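Local coordinates for protein UV damage endonuclease (Sulfolobus acidocaldarius, PDB 3TC3) that probably cuts DNA at UV-induced lesions as a manganese-binding TIM-barrel endonuclease, so opening the way to excision repair, at residues Val27-Ser32 with Lys290-Ser295; Ala265-Glu270 with Ala296-Lys301. All blocks are in the same frame, centred on the assembly; numbering follows the deposited sequence.

Contact 1 of 2, residues Val27-Ser32 with Lys290-Ser295; sequences VSTNYS and KDKEIS
Glu293 takes hold of the loop Val27-Ser32 with both carboxylate oxygens. OE1 accepts the backbone N of Tyr31 at 2.9 Å, the donor standing above the carboxylate plane. OE2 has two donors: the Ser32 N, again from above the plane, and the Ser32 OG, which lies 2.6 Å from OE2 on its anti lone pair. A bend in the Glu293 chain (chi2 -72°) lays the carboxylate against the Asn30 amide, the two planes stacked 16° apart. Lys292, the N-cap residue of helix 293-305, runs its chain obliquely past Tyr31. Its NZ gives a hydrogen bond of 2.8 Å to Val27 O, an oxygen that also accepts Thr29 N, and its CE lies 3.4 Å from Tyr31 OH. At the edge of the Tyr31 ring a water joins OH to Lys290 O. Further out, Asn30 is set by Tyr26 OH at ND2 and by Leu33 N at OD1, while Trp68 of helix 48-71 packs on both Asn30 and Glu293. Val27 lies where the first barrel strand runs into this loop, its side chain about 8 Å from the bound manganese ion. With three N-H or O-H donors gathered on it, the buried Glu293 carboxylate is probably stabilised as the anion.

Contact 2 of 2, residues Ala265-Glu270 with Ala296-Lys301; sequences ATTINE and ALKAVK
Lys298 reaches out from helix 293-305, its chain extended beyond CG, and slides past Ile268 in the opposite direction, so that its CD lies 3.8 Å from Ile268 CG1. The ammonium group gives hydrogen bonds to two oxygens of the loop. Ile268 O, 2.8 Å from Lys298 NZ, is met in the carbonyl plane with a C=O...N angle of 157°; NZ also donates to Thr267 OG1 at 2.7 Å, the threonine side chain crossing the lysine at about a right angle. With chi1 at -168° the Thr267 hydroxyl stands opposite the backbone N and faces the lysine, and that oxygen is also hydrogen-bonded to Asp291. Replacing Lys298 by a methionine would probably leave Ile268 O and Thr267 OG1 without their charged donor and the loop less firmly tied to the helix. On the inner side, Ile268 CD1 packs on Ala299 CB at 4.1 Å. Nearly one turn further along the helix, Lys301 bends at chi3 and reaches across to Glu270, in a weak salt bridge of 3.4 Å from NZ to OE1; Arg274 holds the other oxygen, OE2. Asn269 caps the start of helix 270-279, whose Phe273 covers both Ile268 and Ala299. The loop thus joins the last two helices of the TIM barrel, with Val24 of strand 22-27 touching Ala299.

Overall arrangement
Both contacts use helix 293-305, which follows the last barrel strand: contact 1 ties its start to the loop after the first strand, across the seam where the first and last barrel strands meet, and contact 2 ties its next turns to the loop after the seventh. Each is partly buried, with a sheltered inner part and an exposed rim. Both set a lysine on a loop carbonyl, but contact 1, nearer the manganese, adds a buried carboxylate gathering donors from the loop, whereas contact 2, farther out, adds a weak salt bridge and a small apolar patch. The two meet directly at Asp291 with Thr267, and where Ser295 OG is 2.9 Å from Ile268 N, a probable hydrogen bond.

Contact 1 of 2, residues Val27-Ser32 with Lys290-Ser295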
ATOM      1  N   VAL A  27      -6.047  -4.509   4.371  1.00  8.78           N
ATOM      2  CA  VAL A  27      -4.881  -4.942   3.531  1.00  9.02           C
ATOM      3  C   VAL A  27      -4.998  -6.418   3.139  1.00 10.32           C
ATOM      4  O   VAL A  27      -5.142  -7.307   4.003  1.00 10.68           O
ATOM      5  CB  VAL A  27      -3.617  -4.775   4.377  1.00  9.07           C
ATOM      6  CG1 VAL A  27      -2.344  -5.404   3.674  1.00  9.36           C
ATOM      7  CG2 VAL A  27      -3.414  -3.256   4.693  1.00  8.74           C
ATOM      8  N   SER A  28      -4.866  -6.699   1.837  1.00 10.19           N
ATOM      9  CA  SER A  28      -4.490  -8.031   1.216  1.00 11.55           C
ATOM     10  C   SER A  28      -5.556  -9.105   1.158  1.00 12.25           C
ATOM     11  O   SER A  28      -5.723  -9.710   0.112  1.00 13.53           O
ATOM     12  CB  SER A  28      -3.192  -8.582   1.827  1.00 13.52           C
ATOM     13  OG  SER A  28      -2.124  -7.817   1.272  1.00 15.33           O
ATOM     14  N   THR A  29      -6.228  -9.363   2.273  1.00 11.64           N
ATOM     15  CA  THR A  29      -7.190 -10.507   2.265  1.00 13.35           C
ATOM     16  C   THR A  29      -8.147 -10.305   3.420  1.00 12.01           C
ATOM     17  O   THR A  29      -8.009  -9.354   4.212  1.00 12.21           O
ATOM     18  CB  THR A  29      -6.476 -11.868   2.297  1.00 14.70           C
ATOM     19  OG1 THR A  29      -7.382 -12.895   1.895  1.00 16.92           O
ATOM     20  CG2 THR A  29      -5.852 -12.152   3.655  1.00 16.08           C
ATOM     21  N   ASN A  30      -9.218 -11.098   3.392  1.00 11.77           N
ATOM     22  CA  ASN A  30     -10.316 -10.946   4.348  1.00 12.65           C
ATOM     23  C   ASN A  30     -10.443 -12.324   4.983  1.00 12.94           C
ATOM     24  O   ASN A  30     -10.716 -13.334   4.333  1.00 13.69           O
ATOM     25  CB  ASN A  30     -11.577 -10.518   3.569  1.00 13.34           C
ATOM     26  CG  ASN A  30     -12.800 -10.362   4.448  1.00 13.33           C
ATOM     27  OD1 ASN A  30     -13.050 -11.275   5.265  1.00 15.23           O
ATOM     28  ND2 ASN A  30     -13.601  -9.296   4.279  1.00 14.47           N
ATOM     29  N   TYR A  31     -10.269 -12.405   6.292  1.00 13.13           N
ATOM     30  CA  TYR A  31     -10.221 -13.731   6.941  1.00 15.04           C
ATOM     31  C   TYR A  31     -11.628 -14.276   7.149  1.00 17.09           C
ATOM     32  O   TYR A  31     -11.843 -15.476   7.036  1.00 19.55           O
ATOM     33  CB  TYR A  31      -9.558 -13.589   8.317  1.00 15.84           C
ATOM     34  CG  TYR A  31      -8.090 -13.298   8.319  1.00 14.75           C
ATOM     35  CD1 TYR A  31      -7.172 -14.088   7.536  1.00 16.79           C
ATOM     36  CD2 TYR A  31      -7.562 -12.245   9.127  1.00 14.33           C
ATOM     37  CE1 TYR A  31      -5.813 -13.756   7.529  1.00 15.57           C
ATOM     38  CE2 TYR A  31      -6.209 -11.958   9.123  1.00 13.93           C
ATOM     39  CZ  TYR A  31      -5.351 -12.730   8.344  1.00 16.34           C
ATOM     40  OH  TYR A  31      -3.988 -12.480   8.382  1.00 18.29           O
ATOM     41  N   SER A  32     -12.590 -13.389   7.329  1.00 17.47           N
ATOM     42  CA  SER A  32     -14.032 -13.754   7.676  1.00 18.79           C
ATOM     43  C   SER A  32     -14.665 -14.366   6.457  1.00 22.05           C
ATOM     44  O   SER A  32     -15.372 -15.398   6.571  1.00 23.26           O
ATOM     45  CB  SER A  32     -14.784 -12.505   8.099  1.00 18.93           C
ATOM     46  OG  SER A  32     -14.230 -12.089   9.316  1.00 17.90           O
ATOM     47  N   LYS A 290      -3.830  -6.368  12.606  1.00 11.99           N
ATOM     48  CA  LYS A 290      -3.726  -7.733  12.190  1.00 13.11           C
ATOM     49  C   LYS A 290      -5.097  -8.395  11.982  1.00 12.49           C
ATOM     50  O   LYS A 290      -5.140  -9.406  11.277  1.00 13.10           O
ATOM     51  CB  LYS A 290      -3.035  -8.540  13.299  1.00 14.62           C
ATOM     52  CG  LYS A 290      -1.563  -8.016  13.539  1.00 20.62           C
ATOM     53  CD  LYS A 290      -0.668  -8.402  12.444  1.00 24.39           C
ATOM     54  CE  LYS A 290       0.771  -7.996  12.916  1.00 27.88           C
ATOM     55  NZ  LYS A 290       1.441  -7.267  11.789  1.00 37.24           N
ATOM     56  N   ASP A 291      -6.182  -7.818  12.520  1.00 11.23           N
ATOM     57  CA  ASP A 291      -7.512  -8.444  12.230  1.00 11.95           C
ATOM     58  C   ASP A 291      -8.258  -7.852  11.046  1.00 12.35           C
ATOM     59  O   ASP A 291      -9.429  -8.242  10.798  1.00 13.13           O
ATOM     60  CB  ASP A 291      -8.438  -8.419  13.506  1.00 11.99           C
ATOM     61  CG  ASP A 291      -8.827  -7.044  13.975  1.00 12.64           C
ATOM     62  OD1 ASP A 291      -8.338  -6.041  13.372  1.00 13.55           O
ATOM     63  OD2 ASP A 291      -9.618  -7.005  14.935  1.00 15.09           O
ATOM     64  N   LYS A 292      -7.572  -7.015  10.258  1.00 10.71           N
ATOM     65  CA  LYS A 292      -8.026  -6.753   8.838  1.00 11.21           C
ATOM     66  C   LYS A 292      -9.482  -6.300   8.805  1.00 11.03           C
ATOM     67  O   LYS A 292      -9.804  -5.231   9.371  1.00 10.54           O
ATOM     68  CB  LYS A 292      -7.738  -7.932   7.897  1.00 10.98           C
ATOM     69  CG  LYS A 292      -6.221  -8.131   7.818  1.00 11.37           C
ATOM     70  CD  LYS A 292      -5.841  -9.223   6.787  1.00 11.34           C
ATOM     71  CE  LYS A 292      -4.359  -9.516   6.701  1.00 11.78           C
ATOM     72  NZ  LYS A 292      -3.636  -8.274   6.188  1.00 12.54           N
ATOM     73  N   GLU A 293     -10.341  -7.034   8.119  1.00 11.45           N
ATOM     74  CA  GLU A 293     -11.721  -6.536   7.893  1.00 11.91           C
ATOM     75  C   GLU A 293     -12.506  -6.317   9.221  1.00 12.53           C
ATOM     76  O   GLU A 293     -13.414  -5.517   9.225  1.00 13.39           O
ATOM     77  CB  GLU A 293     -12.564  -7.490   6.977  1.00 11.74           C
ATOM     78  CG  GLU A 293     -12.945  -8.817   7.676  1.00 12.85           C
ATOM     79  CD  GLU A 293     -11.791  -9.830   7.887  1.00 12.82           C
ATOM     80  OE1 GLU A 293     -10.630  -9.705   7.367  1.00 12.48           O
ATOM     81  OE2 GLU A 293     -12.070 -10.846   8.570  1.00 13.68           O
ATOM     82  N   ILE A 294     -12.133  -7.029  10.290  1.00 12.57           N
ATOM     83  CA  ILE A 294     -12.867  -6.875  11.569  1.00 12.89           C
ATOM     84  C   ILE A 294     -12.618  -5.418  12.109  1.00 12.58           C
ATOM     85  O   ILE A 294     -13.566  -4.723  12.522  1.00 14.58           O
ATOM     86  CB  ILE A 294     -12.432  -7.943  12.542  1.00 14.25           C
ATOM     87  CG1 ILE A 294     -12.788  -9.378  12.016  1.00 18.01           C
ATOM     88  CG2 ILE A 294     -13.039  -7.612  14.014  1.00 15.00           C
ATOM     89  CD1 ILE A 294     -14.108  -9.908  12.331  1.00 21.66           C
ATOM     90  N   SER A 295     -11.370  -4.910  12.020  1.00 12.21           N
ATOM     91  CA  SER A 295     -11.134  -3.547  12.328  1.00 11.62           C
ATOM     92  C   SER A 295     -11.765  -2.594  11.321  1.00 11.70           C
ATOM     93  O   SER A 295     -12.170  -1.488  11.729  1.00 12.24           O
ATOM     94  CB  SER A 295      -9.621  -3.229  12.485  1.00 11.92           C
ATOM     95  OG  SER A 295      -9.208  -3.644  13.777  1.00 12.37           O
TER
HETATM   96  O   HOH W   1      -2.976 -10.679  10.151  1.00 17.67           O

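Contact 2 of 2, residues Ala265-Glu270 with Ala296-Lys301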
ATOM      1  N   ALA A 265      -0.717  -3.377  16.229  1.00 14.75           N
ATOM      2  CA  ALA A 265      -1.794  -3.886  17.024  1.00 13.86           C
ATOM      3  C   ALA A 265      -2.563  -5.008  16.313  1.00 12.97           C
ATOM      4  O   ALA A 265      -2.680  -5.053  15.074  1.00 13.87           O
ATOM      5  CB  ALA A 265      -2.735  -2.761  17.354  1.00 14.53           C
ATOM      6  N   THR A 266      -3.102  -5.888  17.178  1.00 12.13           N
ATOM      7  CA  THR A 266      -3.870  -7.011  16.641  1.00 12.80           C
ATOM      8  C   THR A 266      -5.307  -6.557  16.288  1.00 12.41           C
ATOM      9  O   THR A 266      -6.036  -7.300  15.609  1.00 12.91           O
ATOM     10  CB  THR A 266      -3.911  -8.195  17.655  1.00 13.48           C
ATOM     11  OG1 THR A 266      -4.105  -7.712  18.967  1.00 14.21           O
ATOM     12  CG2 THR A 266      -2.574  -8.921  17.564  1.00 15.43           C
ATOM     13  N   THR A 267      -5.685  -5.363  16.753  1.00 12.44           N
ATOM     14  CA  THR A 267      -6.994  -4.787  16.349  1.00 12.49           C
ATOM     15  C   THR A 267      -6.936  -3.307  16.695  1.00 13.18           C
ATOM     16  O   THR A 267      -6.079  -2.906  17.513  1.00 13.61           O
ATOM     17  CB  THR A 267      -8.163  -5.459  17.198  1.00 13.51           C
ATOM     18  OG1 THR A 267      -9.446  -5.099  16.617  1.00 13.84           O
ATOM     19  CG2 THR A 267      -8.148  -4.974  18.695  1.00 15.88           C
ATOM     20  N   ILE A 268      -7.798  -2.509  16.097  1.00 12.83           N
ATOM     21  CA  ILE A 268      -7.806  -1.092  16.465  1.00 13.15           C
ATOM     22  C   ILE A 268      -8.542  -0.923  17.794  1.00 13.10           C
ATOM     23  O   ILE A 268      -9.438  -1.669  18.157  1.00 14.32           O
ATOM     24  CB  ILE A 268      -8.470  -0.132  15.432  1.00 12.65           C
ATOM     25  CG1 ILE A 268      -9.932  -0.533  15.168  1.00 14.04           C
ATOM     26  CG2 ILE A 268      -7.668  -0.156  14.104  1.00 12.78           C
ATOM     27  CD1 ILE A 268     -10.571   0.627  14.252  1.00 14.63           C
ATOM     28  N   ASN A 269      -8.115   0.103  18.536  1.00 14.27           N
ATOM     29  CA  ASN A 269      -8.844   0.495  19.721  1.00 14.93           C
ATOM     30  C   ASN A 269      -9.805   1.643  19.362  1.00 14.73           C
ATOM     31  O   ASN A 269      -9.403   2.663  18.780  1.00 14.33           O
ATOM     32  CB  ASN A 269      -7.817   0.971  20.771  1.00 16.69           C
ATOM     33  CG  ASN A 269      -8.508   1.508  22.017  1.00 19.69           C
ATOM     34  OD1 ASN A 269      -9.039   2.617  22.033  1.00 19.89           O
ATOM     35  ND2 ASN A 269      -8.548   0.686  23.045  1.00 24.30           N
ATOM     36  N   GLU A 270     -11.074   1.425  19.650  1.00 17.26           N
ATOM     37  CA  GLU A 270     -12.068   2.384  19.159  1.00 18.59           C
ATOM     38  C   GLU A 270     -11.829   3.772  19.711  1.00 19.17           C
ATOM     39  O   GLU A 270     -12.054   4.761  18.980  1.00 16.42           O
ATOM     40  CB  GLU A 270     -13.497   1.939  19.516  1.00 23.79           C
ATOM     41  CG  GLU A 270     -14.529   3.090  19.464  1.00 29.42           C
ATOM     42  CD  GLU A 270     -15.971   2.655  19.667  1.00 33.40           C
ATOM     43  OE1 GLU A 270     -16.209   1.482  20.038  1.00 40.94           O
ATOM     44  OE2 GLU A 270     -16.866   3.457  19.387  1.00 30.75           O
ATOM     45  N   ALA A 296     -11.825  -2.959  10.024  1.00 11.76           N
ATOM     46  CA  ALA A 296     -12.446  -2.077   9.059  1.00 12.01           C
ATOM     47  C   ALA A 296     -13.927  -1.907   9.385  1.00 12.81           C
ATOM     48  O   ALA A 296     -14.440  -0.780   9.271  1.00 13.59           O
ATOM     49  CB  ALA A 296     -12.295  -2.646   7.672  1.00 13.28           C
ATOM     50  N   LEU A 297     -14.556  -2.977   9.873  1.00 14.04           N
ATOM     51  CA  LEU A 297     -15.962  -2.848  10.318  1.00 15.34           C
ATOM     52  C   LEU A 297     -16.111  -1.939  11.494  1.00 15.05           C
ATOM     53  O   LEU A 297     -17.061  -1.153  11.500  1.00 17.10           O
ATOM     54  CB  LEU A 297     -16.600  -4.203  10.613  1.00 15.25           C
ATOM     55  CG  LEU A 297     -16.700  -5.065   9.337  1.00 17.33           C
ATOM     56  CD1 LEU A 297     -17.130  -6.453   9.730  1.00 19.59           C
ATOM     57  CD2 LEU A 297     -17.640  -4.445   8.297  1.00 17.65           C
ATOM     58  N   LYS A 298     -15.161  -1.981  12.449  1.00 15.01           N
ATOM     59  CA  LYS A 298     -15.241  -1.116  13.643  1.00 16.41           C
ATOM     60  C   LYS A 298     -15.053   0.311  13.122  1.00 14.80           C
ATOM     61  O   LYS A 298     -15.781   1.248  13.542  1.00 15.73           O
ATOM     62  CB  LYS A 298     -14.118  -1.483  14.606  1.00 18.06           C
ATOM     63  CG  LYS A 298     -14.101  -2.887  15.346  1.00 23.41           C
ATOM     64  CD  LYS A 298     -12.680  -2.995  16.139  1.00 24.63           C
ATOM     65  CE  LYS A 298     -12.597  -4.053  17.190  1.00 30.59           C
ATOM     66  NZ  LYS A 298     -11.326  -3.683  17.925  1.00 24.61           N
ATOM     67  N   ALA A 299     -14.106   0.536  12.169  1.00 13.07           N
ATOM     68  CA  ALA A 299     -13.907   1.911  11.750  1.00 13.20           C
ATOM     69  C   ALA A 299     -15.101   2.507  10.953  1.00 13.03           C
ATOM     70  O   ALA A 299     -15.407   3.688  11.108  1.00 13.74           O
ATOM     71  CB  ALA A 299     -12.590   1.976  10.904  1.00 13.17           C
ATOM     72  N   VAL A 300     -15.761   1.671  10.115  1.00 13.29           N
ATOM     73  CA  VAL A 300     -16.921   2.146   9.356  1.00 15.64           C
ATOM     74  C   VAL A 300     -18.007   2.584  10.388  1.00 16.86           C
ATOM     75  O   VAL A 300     -18.601   3.660  10.186  1.00 18.03           O
ATOM     76  CB  VAL A 300     -17.416   0.983   8.486  1.00 16.21           C
ATOM     77  CG1 VAL A 300     -18.844   1.266   7.972  1.00 18.43           C
ATOM     78  CG2 VAL A 300     -16.577   0.844   7.295  1.00 16.90           C
ATOM     79  N   LYS A 301     -18.166   1.785  11.410  1.00 16.97           N
ATOM     80  CA  LYS A 301     -19.194   2.075  12.468  1.00 19.89           C
ATOM     81  C   LYS A 301     -18.897   3.425  13.132  1.00 19.31           C
ATOM     82  O   LYS A 301     -19.812   4.254  13.205  1.00 20.70           O
ATOM     83  CB  LYS A 301     -19.241   0.948  13.477  1.00 22.22           C
ATOM     84  CG  LYS A 301     -20.359   1.072  14.521  1.00 30.05           C
ATOM     85  CD  LYS A 301     -20.031   0.192  15.744  1.00 32.38           C
ATOM     86  CE  LYS A 301     -19.259   1.073  16.762  1.00 38.70           C
ATOM     87  NZ  LYS A 301     -18.568   0.378  17.925  1.00 40.65           N
TER